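Local coordinates for YUKD protein (Bacillus subtilis, PDB 2BPS) that is required for secretion of the protein YukE and is a probable component or regulator of the ESX/ESAT-6-like secretion system, with a ubiquitin-like fold, at residues 63-67 with 68-72. Numbering follows the deposited sequence.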
# COMPACT_ATOMS: atom_id res chain seq x y z
N GLY A 63 3.53 -6.35 5.83
CA GLY A 63 2.93 -5.06 6.14
C GLY A 63 3.65 -4.32 7.24
O GLY A 63 3.32 -3.17 7.55
N GLU A 64 4.64 -4.96 7.83
CA GLU A 64 5.38 -4.34 8.92
C GLU A 64 6.63 -3.58 8.44
O GLU A 64 7.12 -2.69 9.13
CB GLU A 64 5.76 -5.42 9.93
CG GLU A 64 5.90 -4.95 11.37
CD GLU A 64 4.65 -4.26 11.90
OE1 GLU A 64 4.44 -3.07 11.56
OE2 GLU A 64 3.87 -4.90 12.64
N CYS A 65 7.11 -3.93 7.26
CA CYS A 65 8.29 -3.30 6.67
C CYS A 65 8.14 -1.80 6.48
O CYS A 65 7.04 -1.30 6.28
CB CYS A 65 8.60 -3.93 5.31
SG CYS A 65 9.07 -5.67 5.35
N LYS A 66 9.25 -1.09 6.53
CA LYS A 66 9.23 0.35 6.34
C LYS A 66 9.30 0.56 4.83
O LYS A 66 10.17 0.00 4.17
CB LYS A 66 10.43 0.99 7.06
CG LYS A 66 10.49 2.52 7.02
CD LYS A 66 11.36 3.10 8.14
CE LYS A 66 12.82 2.65 8.05
NZ LYS A 66 13.63 3.11 9.21
N LEU A 67 8.37 1.35 4.29
CA LEU A 67 8.33 1.59 2.86
C LEU A 67 9.68 1.90 2.21
O LEU A 67 9.99 1.37 1.14
CB LEU A 67 7.35 2.71 2.56
CG LEU A 67 5.89 2.35 2.79
CD1 LEU A 67 5.03 3.54 2.46
CD2 LEU A 67 5.51 1.16 1.93
N SER A 68 10.47 2.76 2.84
CA SER A 68 11.79 3.10 2.31
C SER A 68 12.63 1.82 2.23
O SER A 68 13.26 1.54 1.21
CB SER A 68 12.47 4.11 3.23
OG SER A 68 12.64 3.57 4.53
N ASP A 69 12.61 1.05 3.31
CA ASP A 69 13.35 -0.22 3.40
C ASP A 69 12.91 -1.23 2.32
O ASP A 69 13.56 -2.26 2.13
CB ASP A 69 13.17 -0.84 4.80
CG ASP A 69 13.86 -0.04 5.90
OD1 ASP A 69 14.31 1.10 5.61
OD2 ASP A 69 13.94 -0.53 7.06
N CYS A 70 11.81 -0.94 1.63
CA CYS A 70 11.32 -1.84 0.60
C CYS A 70 11.60 -1.26 -0.77
O CYS A 70 11.14 -1.80 -1.78
CB CYS A 70 9.83 -2.06 0.78
SG CYS A 70 9.46 -2.80 2.35
N GLY A 71 12.35 -0.17 -0.80
CA GLY A 71 12.68 0.46 -2.07
C GLY A 71 11.45 0.95 -2.81
O GLY A 71 11.52 1.26 -3.99
N ILE A 72 10.32 1.01 -2.12
CA ILE A 72 9.08 1.47 -2.71
C ILE A 72 9.16 2.98 -2.98
O ILE A 72 9.38 3.76 -2.06
CB ILE A 72 7.91 1.11 -1.78
CG1 ILE A 72 7.71 -0.41 -1.83
CG2 ILE A 72 6.65 1.87 -2.17
CD1 ILE A 72 6.71 -0.94 -0.85
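A one-turn 3-10 helix, residues 68-70, sits in the loop that joins strand 59-62 to strand 77-80, and its backbone folds back on Leu67. Leu67 O accepts two hydrogen bonds, from opposite faces of its carbonyl plane. Cys70 N gives one over 3.0 Å to Leu67 O, from well above that plane. Ile72 N gives the other over 3.3 Å to Leu67 O and lies much nearer the plane, tilted by 22°. The buried side chains of Leu67 and Ile72, before and after the turn, meet with Leu67 CD2 3.7 Å from Ile72 CD1.

The outer side is polar. The Lys66 chain leaves with CG on the far side from the backbone N (chi1 -176°), then bends at chi3. This brings CE to 3.3 Å from Asp69 OD1, while NZ stays 4.2 Å from Asp69 OD1, too far for a salt bridge. Ser68 OG donates to Asp69 OD1 at 3.2 Å, from above the carboxylate plane, and also touches Lys66 CG. With an alanine here in place of Ser68 the hydroxyl is gone, and the Asp69 carboxylate, left without that bond, would probably be freer to turn.

Backbone hydrogen bonds pair Cys65 with Val29, Leu67 with His27 and Ser68 with Asp25, and tie the loop to the segment before helix 31-39. A short 3-10 turn ahead of the last strand is typical of the ubiquitin-like beta-grasp fold.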